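Local coordinates for protein aspartate-semialdehyde dehydrogenase 2 (Vibrio cholerae, PDB 2R00) that catalyses the NADPH-dependent reductive dephosphorylation of L-aspartyl-4-phosphate to L-aspartate-semialdehyde, an early step on the way to lysine and methionine, at residues A[4-9]-A[31-36]; A[18-23]-A[44-49]; A[64-69]-A[88-93]. All coordinates share one frame; numbering follows the deposited sequence.

Interaction 1: A[4-9]-A[31-36]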
loop_
_atom_site.group_PDB
_atom_site.type_symbol
_atom_site.label_atom_id
_atom_site.label_comp_id
_atom_site.label_asym_id
_atom_site.label_seq_id
_atom_site.Cartn_x
_atom_site.Cartn_y
_atom_site.Cartn_z
ATOM N N PHE A 4 -31.774 -7.731 28.323
ATOM C CA PHE A 4 -30.660 -7.279 29.150
ATOM C C PHE A 4 -30.575 -5.764 29.199
ATOM O O PHE A 4 -30.882 -5.080 28.218
ATOM C CB PHE A 4 -29.351 -7.873 28.622
ATOM C CG PHE A 4 -29.399 -9.361 28.452
ATOM C CD1 PHE A 4 -28.929 -10.199 29.453
ATOM C CD2 PHE A 4 -29.937 -9.928 27.299
ATOM C CE1 PHE A 4 -28.982 -11.581 29.310
ATOM C CE2 PHE A 4 -29.997 -11.306 27.146
ATOM C CZ PHE A 4 -29.516 -12.135 28.155
ATOM N N ASN A 5 -30.177 -5.247 30.356
ATOM C CA ASN A 5 -29.880 -3.837 30.507
ATOM C C ASN A 5 -28.457 -3.551 30.026
ATOM O O ASN A 5 -27.497 -4.261 30.389
ATOM C CB ASN A 5 -30.068 -3.395 31.959
ATOM C CG ASN A 5 -31.531 -3.404 32.393
ATOM O OD1 ASN A 5 -32.440 -3.191 31.581
ATOM N ND2 ASN A 5 -31.762 -3.660 33.678
ATOM N N VAL A 6 -28.342 -2.517 29.198
ATOM C CA VAL A 6 -27.100 -2.190 28.506
ATOM C C VAL A 6 -26.774 -0.702 28.620
ATOM O O VAL A 6 -27.645 0.158 28.445
ATOM C CB VAL A 6 -27.177 -2.596 27.010
ATOM C CG1 VAL A 6 -25.860 -2.290 26.288
ATOM C CG2 VAL A 6 -27.532 -4.078 26.872
ATOM N N ALA A 7 -25.512 -0.414 28.920
ATOM C CA ALA A 7 -24.992 0.948 28.940
ATOM C C ALA A 7 -24.031 1.160 27.780
ATOM O O ALA A 7 -23.277 0.249 27.403
ATOM C CB ALA A 7 -24.271 1.239 30.262
ATOM N N ILE A 8 -24.058 2.369 27.228
ATOM C CA ILE A 8 -23.019 2.823 26.314
ATOM C C ILE A 8 -22.336 4.007 26.972
ATOM O O ILE A 8 -22.988 4.999 27.298
ATOM C CB ILE A 8 -23.583 3.239 24.934
ATOM C CG1 ILE A 8 -24.221 2.039 24.225
ATOM C CG2 ILE A 8 -22.470 3.844 24.052
ATOM C CD1 ILE A 8 -25.071 2.425 23.006
ATOM N N PHE A 9 -21.027 3.888 27.197
ATOM C CA PHE A 9 -20.237 4.981 27.768
ATOM C C PHE A 9 -19.436 5.659 26.668
ATOM O O PHE A 9 -18.683 5.013 25.948
ATOM C CB PHE A 9 -19.332 4.471 28.906
ATOM C CG PHE A 9 -18.477 5.539 29.551
ATOM C CD1 PHE A 9 -18.940 6.853 29.695
ATOM C CD2 PHE A 9 -17.215 5.223 30.046
ATOM C CE1 PHE A 9 -18.145 7.838 30.302
ATOM C CE2 PHE A 9 -16.414 6.189 30.668
ATOM C CZ PHE A 9 -16.875 7.500 30.791
ATOM N N ASP A 31 -33.476 -4.574 27.234
ATOM C CA ASP A 31 -34.554 -4.187 28.114
ATOM C C ASP A 31 -34.445 -2.674 28.266
ATOM O O ASP A 31 -35.167 -1.922 27.602
ATOM C CB ASP A 31 -34.410 -4.922 29.452
ATOM C CG ASP A 31 -35.449 -4.497 30.488
ATOM O OD1 ASP A 31 -35.375 -5.029 31.615
ATOM O OD2 ASP A 31 -36.323 -3.645 30.192
ATOM N N GLU A 32 -33.511 -2.220 29.100
ATOM C CA GLU A 32 -33.250 -0.792 29.231
ATOM C C GLU A 32 -31.865 -0.404 28.706
ATOM O O GLU A 32 -30.870 -1.081 28.983
ATOM C CB GLU A 32 -33.390 -0.371 30.686
ATOM C CG GLU A 32 -33.744 1.088 30.892
ATOM C CD GLU A 32 -34.302 1.351 32.284
ATOM O OE1 GLU A 32 -34.724 0.377 32.963
ATOM O OE2 GLU A 32 -34.308 2.530 32.698
ATOM N N LEU A 33 -31.816 0.686 27.947
ATOM C CA LEU A 33 -30.553 1.227 27.455
ATOM C C LEU A 33 -30.202 2.478 28.238
ATOM O O LEU A 33 -31.053 3.351 28.423
ATOM C CB LEU A 33 -30.641 1.546 25.954
ATOM C CG LEU A 33 -29.385 2.124 25.289
ATOM C CD1 LEU A 33 -28.263 1.083 25.228
ATOM C CD2 LEU A 33 -29.698 2.643 23.900
ATOM N N PHE A 34 -28.953 2.552 28.706
ATOM C CA PHE A 34 -28.443 3.741 29.389
ATOM C C PHE A 34 -27.311 4.373 28.580
ATOM O O PHE A 34 -26.437 3.676 28.052
ATOM C CB PHE A 34 -27.965 3.405 30.809
ATOM C CG PHE A 34 -29.032 2.803 31.685
ATOM C CD1 PHE A 34 -29.254 1.431 31.694
ATOM C CD2 PHE A 34 -29.816 3.611 32.505
ATOM C CE1 PHE A 34 -30.244 0.861 32.506
ATOM C CE2 PHE A 34 -30.802 3.051 33.318
ATOM C CZ PHE A 34 -31.016 1.677 33.315
ATOM N N LEU A 35 -27.343 5.693 28.468
ATOM C CA LEU A 35 -26.324 6.414 27.732
ATOM C C LEU A 35 -25.552 7.299 28.695
ATOM O O LEU A 35 -26.139 8.127 29.400
ATOM C CB LEU A 35 -26.946 7.228 26.593
ATOM C CG LEU A 35 -27.772 6.434 25.576
ATOM C CD1 LEU A 35 -28.433 7.364 24.549
ATOM C CD2 LEU A 35 -26.931 5.359 24.876
ATOM N N LEU A 36 -24.238 7.098 28.737
ATOM C CA LEU A 36 -23.371 7.783 29.690
ATOM C C LEU A 36 -22.336 8.634 28.974
ATOM O O LEU A 36 -21.852 8.276 27.901
ATOM C CB LEU A 36 -22.677 6.771 30.614
ATOM C CG LEU A 36 -23.589 5.726 31.262
ATOM C CD1 LEU A 36 -22.813 4.550 31.829
ATOM C CD2 LEU A 36 -24.464 6.382 32.322
#
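Val6 and Leu33 face each other across segments 4-9 and 31-36, whose strands run parallel as neighbours and are the first and last elements of the beta-alpha-beta unit that opens the Rossmann-type NADP-binding domain; helix 14-25 makes the crossover between them. Backbone hydrogen bonds run as a ladder in the staggered parallel pattern. Val6 N donates to Glu32 O (2.9 Å), Phe34 N to Val6 O, Ile8 N to Phe34 O and Leu36 N to Ile8 O, all four nearly straight at the hydrogen. At the Phe4 end Asp31 N reaches Phe4 O from well above the carbonyl plane, at the corner the chain turns at Asp31. CA-H...O contacts accompany these bonds; the one from Ala7 CA to Phe34 O spans 3.2 Å.

The apolar layer divides between the two faces of the sheet. On the face of Val6, Ile8, Leu33 and Leu35, the side chains of Ile8 and Leu35 lie side by side and point the same way, with Ile8 CD1 3.9 Å from Leu35 CD2. Leu33 CD1 lies 4.1 Å from that same Ile8 CD1, and Met19, Leu20 and Leu23 of helix 14-25 cover Ile8. On the other face, Ala7 CB meets Leu36 CD1, while Leu36 CB comes to CD1 of the Phe9 ring, the two side chains crossing at about a right angle. Phe71 meets the Phe9 ring edge-to-face.

One polar side chain joins the row, between the bonds of Asp31 N and Val6 N. A chi1 of -69° sets Asn5 CG anti to its own carbonyl carbon and beside the backbone N; from there OD1 accepts Glu32 N in the carbonyl plane at 2.9 Å, through a bent N-H...O angle of 139°. Glu32 CB closes on the same oxygen, Asn5 OD1, at 3.1 Å.

Interaction 2: A[18-23]-A[44-49]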
loop_
_atom_site.group_PDB
_atom_site.type_symbol
_atom_site.label_atom_id
_atom_site.label_comp_id
_atom_site.label_asym_id
_atom_site.label_seq_id
_atom_site.Cartn_x
_atom_site.Cartn_y
_atom_site.Cartn_z
ATOM N N THR A 18 -22.801 5.242 16.962
ATOM C CA THR A 18 -22.881 4.107 16.040
ATOM C C THR A 18 -23.273 2.824 16.774
ATOM O O THR A 18 -24.044 2.021 16.248
ATOM C CB THR A 18 -21.573 3.930 15.224
ATOM O OG1 THR A 18 -21.228 5.173 14.600
ATOM C CG2 THR A 18 -21.744 2.866 14.142
ATOM N N MET A 19 -22.760 2.637 17.991
ATOM C CA MET A 19 -23.129 1.476 18.811
ATOM C C MET A 19 -24.642 1.386 19.066
ATOM O O MET A 19 -25.230 0.312 18.962
ATOM C CB MET A 19 -22.348 1.461 20.129
ATOM C CG MET A 19 -20.906 1.004 19.974
ATOM S SD MET A 19 -19.971 1.275 21.479
ATOM C CE MET A 19 -18.521 0.256 21.163
ATOM N N LEU A 20 -25.259 2.514 19.401
ATOM C CA LEU A 20 -26.712 2.572 19.562
ATOM C C LEU A 20 -27.418 2.112 18.275
ATOM O O LEU A 20 -28.304 1.255 18.328
ATOM C CB LEU A 20 -27.147 3.989 19.985
ATOM C CG LEU A 20 -28.633 4.359 20.125
ATOM C CD1 LEU A 20 -28.779 5.526 21.095
ATOM C CD2 LEU A 20 -29.228 4.743 18.781
ATOM N N GLU A 21 -27.003 2.663 17.131
ATOM C CA GLU A 21 -27.551 2.274 15.815
ATOM C C GLU A 21 -27.409 0.789 15.507
ATOM O O GLU A 21 -28.324 0.172 14.940
ATOM C CB GLU A 21 -26.874 3.053 14.690
ATOM C CG GLU A 21 -27.179 4.534 14.672
ATOM C CD GLU A 21 -26.377 5.276 13.609
ATOM O OE1 GLU A 21 -26.151 6.489 13.786
ATOM O OE2 GLU A 21 -25.967 4.652 12.598
ATOM N N VAL A 22 -26.257 0.222 15.860
ATOM C CA VAL A 22 -25.992 -1.189 15.603
ATOM C C VAL A 22 -26.838 -2.091 16.508
ATOM O O VAL A 22 -27.381 -3.076 16.041
ATOM C CB VAL A 22 -24.472 -1.535 15.669
ATOM C CG1 VAL A 22 -24.244 -3.035 15.528
ATOM C CG2 VAL A 22 -23.702 -0.774 14.579
ATOM N N LEU A 23 -26.952 -1.742 17.788
ATOM C CA LEU A 23 -27.830 -2.461 18.717
ATOM C C LEU A 23 -29.274 -2.504 18.212
ATOM O O LEU A 23 -29.958 -3.526 18.332
ATOM C CB LEU A 23 -27.781 -1.829 20.115
ATOM C CG LEU A 23 -26.533 -2.087 20.981
ATOM C CD1 LEU A 23 -26.511 -1.160 22.206
ATOM C CD2 LEU A 23 -26.437 -3.545 21.401
ATOM N N LYS A 44 -28.706 15.322 26.715
ATOM C CA LYS A 44 -28.944 15.117 25.286
ATOM C C LYS A 44 -29.813 13.875 25.065
ATOM O O LYS A 44 -29.727 12.907 25.826
ATOM C CB LYS A 44 -27.641 15.004 24.499
ATOM C CG LYS A 44 -27.841 15.311 23.019
ATOM C CD LYS A 44 -26.686 14.867 22.143
ATOM C CE LYS A 44 -26.998 15.119 20.657
ATOM N NZ LYS A 44 -28.378 14.677 20.256
ATOM N N THR A 45 -30.660 13.911 24.040
ATOM C CA THR A 45 -31.593 12.816 23.820
ATOM C C THR A 45 -31.371 12.083 22.504
ATOM O O THR A 45 -31.004 12.690 21.496
ATOM C CB THR A 45 -33.055 13.269 23.924
ATOM O OG1 THR A 45 -33.268 14.405 23.076
ATOM C CG2 THR A 45 -33.402 13.622 25.363
ATOM N N TYR A 46 -31.600 10.770 22.550
ATOM C CA TYR A 46 -31.492 9.884 21.395
ATOM C C TYR A 46 -32.710 8.968 21.313
ATOM O O TYR A 46 -33.339 8.666 22.333
ATOM C CB TYR A 46 -30.220 9.032 21.494
ATOM C CG TYR A 46 -28.939 9.819 21.314
ATOM C CD1 TYR A 46 -28.269 10.348 22.413
ATOM C CD2 TYR A 46 -28.404 10.039 20.041
ATOM C CE1 TYR A 46 -27.089 11.070 22.256
ATOM C CE2 TYR A 46 -27.238 10.756 19.873
ATOM C CZ TYR A 46 -26.584 11.267 20.986
ATOM O OH TYR A 46 -25.425 11.982 20.828
ATOM N N ARG A 47 -33.027 8.517 20.101
ATOM C CA ARG A 47 -34.138 7.592 19.892
ATOM C C ARG A 47 -33.602 6.189 19.659
ATOM O O ARG A 47 -32.781 5.980 18.768
ATOM C CB ARG A 47 -34.988 8.033 18.694
ATOM C CG ARG A 47 -36.227 7.182 18.457
ATOM C CD ARG A 47 -37.145 7.848 17.437
ATOM N NE ARG A 47 -38.269 6.989 17.076
ATOM C CZ ARG A 47 -39.471 7.046 17.648
ATOM N NH1 ARG A 47 -39.716 7.933 18.612
ATOM N NH2 ARG A 47 -40.431 6.214 17.249
ATOM N N PHE A 48 -34.083 5.233 20.446
ATOM C CA PHE A 48 -33.625 3.857 20.336
ATOM C C PHE A 48 -34.797 2.901 20.473
ATOM O O PHE A 48 -35.497 2.918 21.489
ATOM C CB PHE A 48 -32.558 3.561 21.406
ATOM C CG PHE A 48 -32.185 2.118 21.506
ATOM C CD1 PHE A 48 -32.780 1.299 22.461
ATOM C CD2 PHE A 48 -31.238 1.567 20.643
ATOM C CE1 PHE A 48 -32.437 -0.041 22.563
ATOM C CE2 PHE A 48 -30.891 0.231 20.732
ATOM C CZ PHE A 48 -31.494 -0.582 21.692
ATOM N N ASN A 49 -34.993 2.062 19.458
ATOM C CA ASN A 49 -36.134 1.146 19.409
ATOM C C ASN A 49 -37.478 1.860 19.662
ATOM O O ASN A 49 -38.358 1.334 20.353
ATOM C CB ASN A 49 -35.934 -0.031 20.374
ATOM C CG ASN A 49 -34.967 -1.084 19.834
ATOM O OD1 ASN A 49 -34.702 -1.147 18.634
ATOM N ND2 ASN A 49 -34.454 -1.931 20.725
HETATM O O HOH W 1 -32.227 -3.614 20.008
#
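Leu20 reaches from helix 18-23 into the angle between Tyr46 and Phe48, two side chains on the same face of strand 45-48. Its CG stands anti to the backbone N (chi1 175°), and from there the two methyls divide the work. CD1 approaches Tyr46 CB at 3.8 Å, and CD2 comes to the backbone at Arg47 O. Leu20 and Phe48 slide past each other in opposite directions, with Leu20 CG 3.9 Å from Phe48 CD2.

The Phe48 ring meets the helix by its edge. Its CG is anti to the backbone N (chi1 171°), and Phe48 CE2 lies 3.7 Å from Leu20 O, an oxygen close to the ring plane, and 3.8 Å from Leu23 CB. In this Rossmann-type NADP-binding domain the crossover helix of the first beta-alpha-beta unit packs on the sheet, here reaching as far as an edge strand, 45-48. Leu35 and Leu33 of strand 30-37 also touch Tyr46 and Phe48 respectively.

Tyr46 turns its hydroxyl to Glu17 OE1, a hydrogen bond one turn earlier on the helix, and its side chain touches Thr12, a predicted NADP(+)-binding residue. At the other end of the contact a water bridges the helix and the residue that follows the strand, donating to Leu23 O (2.8 Å) and accepting from Asn49 ND2 (2.9 Å).

Interaction 3: A[64-69]-A[88-93]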
loop_
_atom_site.group_PDB
_atom_site.type_symbol
_atom_site.label_atom_id
_atom_site.label_comp_id
_atom_site.label_asym_id
_atom_site.label_seq_id
_atom_site.Cartn_x
_atom_site.Cartn_y
_atom_site.Cartn_z
ATOM N N SER A 64 -25.152 -0.966 38.966
ATOM C CA SER A 64 -25.982 -2.130 39.319
ATOM C C SER A 64 -27.186 -2.293 38.406
ATOM O O SER A 64 -27.791 -3.369 38.339
ATOM C CB SER A 64 -26.455 -2.031 40.771
ATOM O OG SER A 64 -25.372 -2.278 41.654
ATOM N N GLN A 65 -27.528 -1.219 37.707
ATOM C CA GLN A 65 -28.639 -1.218 36.754
ATOM C C GLN A 65 -28.402 -2.056 35.493
ATOM O O GLN A 65 -29.363 -2.440 34.827
ATOM C CB GLN A 65 -28.973 0.214 36.342
ATOM C CG GLN A 65 -29.493 1.075 37.477
ATOM C CD GLN A 65 -29.696 2.509 37.065
ATOM O OE1 GLN A 65 -28.739 3.274 36.923
ATOM N NE2 GLN A 65 -30.951 2.893 36.876
ATOM N N VAL A 66 -27.142 -2.338 35.158
ATOM C CA VAL A 66 -26.841 -2.938 33.846
ATOM C C VAL A 66 -26.118 -4.278 33.905
ATOM O O VAL A 66 -25.391 -4.567 34.862
ATOM C CB VAL A 66 -26.081 -1.961 32.894
ATOM C CG1 VAL A 66 -26.979 -0.805 32.481
ATOM C CG2 VAL A 66 -24.828 -1.428 33.532
ATOM N N HIS A 67 -26.327 -5.083 32.865
ATOM C CA HIS A 67 -25.651 -6.363 32.710
ATOM C C HIS A 67 -24.346 -6.205 31.929
ATOM O O HIS A 67 -23.351 -6.857 32.233
ATOM C CB HIS A 67 -26.548 -7.351 31.969
ATOM C CG HIS A 67 -27.812 -7.688 32.700
ATOM N ND1 HIS A 67 -28.999 -7.018 32.482
ATOM C CD2 HIS A 67 -28.076 -8.630 33.636
ATOM C CE1 HIS A 67 -29.938 -7.530 33.258
ATOM N NE2 HIS A 67 -29.405 -8.511 33.968
ATOM N N ILE A 68 -24.384 -5.351 30.910
ATOM C CA ILE A 68 -23.287 -5.204 29.945
ATOM C C ILE A 68 -23.104 -3.730 29.605
ATOM O O ILE A 68 -24.077 -2.981 29.476
ATOM C CB ILE A 68 -23.561 -6.013 28.643
ATOM C CG1 ILE A 68 -23.612 -7.517 28.936
ATOM C CG2 ILE A 68 -22.496 -5.724 27.553
ATOM C CD1 ILE A 68 -24.322 -8.320 27.855
ATOM N N ALA A 69 -21.852 -3.310 29.473
ATOM C CA ALA A 69 -21.578 -1.947 29.042
ATOM C C ALA A 69 -20.636 -1.974 27.853
ATOM O O ALA A 69 -19.706 -2.771 27.827
ATOM C CB ALA A 69 -20.982 -1.124 30.184
ATOM N N ALA A 88 -18.932 -3.598 40.038
ATOM C CA ALA A 88 -20.374 -3.618 40.259
ATOM C C ALA A 88 -21.056 -4.832 39.613
ATOM O O ALA A 88 -22.262 -5.016 39.764
ATOM C CB ALA A 88 -21.000 -2.320 39.770
ATOM N N GLY A 89 -20.277 -5.656 38.906
ATOM C CA GLY A 89 -20.783 -6.886 38.295
ATOM C C GLY A 89 -21.221 -6.727 36.841
ATOM O O GLY A 89 -21.821 -7.638 36.276
ATOM N N VAL A 90 -20.915 -5.573 36.243
ATOM C CA VAL A 90 -21.144 -5.330 34.808
ATOM C C VAL A 90 -20.024 -5.984 33.969
ATOM O O VAL A 90 -18.854 -5.962 34.364
ATOM C CB VAL A 90 -21.170 -3.804 34.498
ATOM C CG1 VAL A 90 -21.608 -3.533 33.066
ATOM C CG2 VAL A 90 -22.072 -3.071 35.467
ATOM N N VAL A 91 -20.377 -6.557 32.814
ATOM C CA VAL A 91 -19.369 -7.018 31.869
ATOM C C VAL A 91 -19.122 -5.918 30.838
ATOM O O VAL A 91 -20.037 -5.511 30.108
ATOM C CB VAL A 91 -19.724 -8.384 31.197
ATOM C CG1 VAL A 91 -18.556 -8.876 30.319
ATOM C CG2 VAL A 91 -20.054 -9.419 32.248
ATOM N N VAL A 92 -17.883 -5.424 30.810
ATOM C CA VAL A 92 -17.511 -4.282 29.979
ATOM C C VAL A 92 -16.888 -4.782 28.679
ATOM O O VAL A 92 -15.963 -5.590 28.697
ATOM C CB VAL A 92 -16.521 -3.336 30.708
ATOM C CG1 VAL A 92 -16.134 -2.142 29.829
ATOM C CG2 VAL A 92 -17.104 -2.859 32.040
ATOM N N ILE A 93 -17.427 -4.325 27.558
ATOM C CA ILE A 93 -16.811 -4.558 26.257
ATOM C C ILE A 93 -16.155 -3.237 25.867
ATOM O O ILE A 93 -16.834 -2.229 25.694
ATOM C CB ILE A 93 -17.838 -5.075 25.203
ATOM C CG1 ILE A 93 -18.347 -6.472 25.616
ATOM C CG2 ILE A 93 -17.202 -5.098 23.811
ATOM C CD1 ILE A 93 -19.775 -6.803 25.171
HETATM O O HOH W 2 -23.297 -8.662 34.377
#
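Val90 brings both methyls onto segment 64-69. Its CG1, anti to the backbone N (chi1 -172°), lies 3.6 Å from Ala69 N and 3.8 Å from Ala69 CB, while CG2 meets Val66 CG2 at 3.7 Å, the two valine side chains crossing at a slant. Val66 CG2 itself sits between its own backbone N and carbonyl carbon. Farther along and on the opposite face from Ala69, Ile68 CG2 touches Ile93 CD1 (3.8 Å); the C-terminal helix 316-335 packs on both isoleucines and on Val91.

Beside these apolar contacts runs a short parallel ladder. Val91 N donates to His67 O almost straight, at 177°, although the donor is tilted from the carbonyl plane. Ala69 N then donates to Val91 O, and Ile93 N lies nearly in line with the carbonyl of Ala69 O, 2.8 Å away.

Toward the edge, His67 O has a second donor: a water that also gives a hydrogen bond to Gly89 O, at 2.8 Å and 2.6 Å respectively, bridging the two segments just before their strands begin. The His67 ring turns elsewhere, its ND1 bonded to Asn5 N. Gly89, with positive phi, closes helix 75-87 in a Schellman motif and redirects the chain into strand 91-94. Strand 68-71, helix 75-87 and strand 91-94 form a beta-alpha-beta unit of the Rossmann-type nucleotide-binding domain.

All three interactions belong to the N-terminal nucleotide-binding domain and reach one mixed sheet. Interactions 1 and 3 each pair the two strands of a beta-alpha-beta unit, their centres about 9 Å apart, and strands 4-9 and 68-71 are themselves neighbours, so the two units join into a continuous stretch of parallel sheet. Interaction 2, centred about 10 Å from interaction 1, lays the crossover helix 14-25 of the first unit against the edge strand 45-48. Along the chain, interactions 1 and 2 interlock, their segments alternating, whereas interaction 3 follows both. Interactions 2 and 3 do not touch; their centres lie about 18 Å apart. The three contacts knit together the sheet and first crossover helix, near which the predicted NADP(+)-binding residues Thr12 and Ser41 lie.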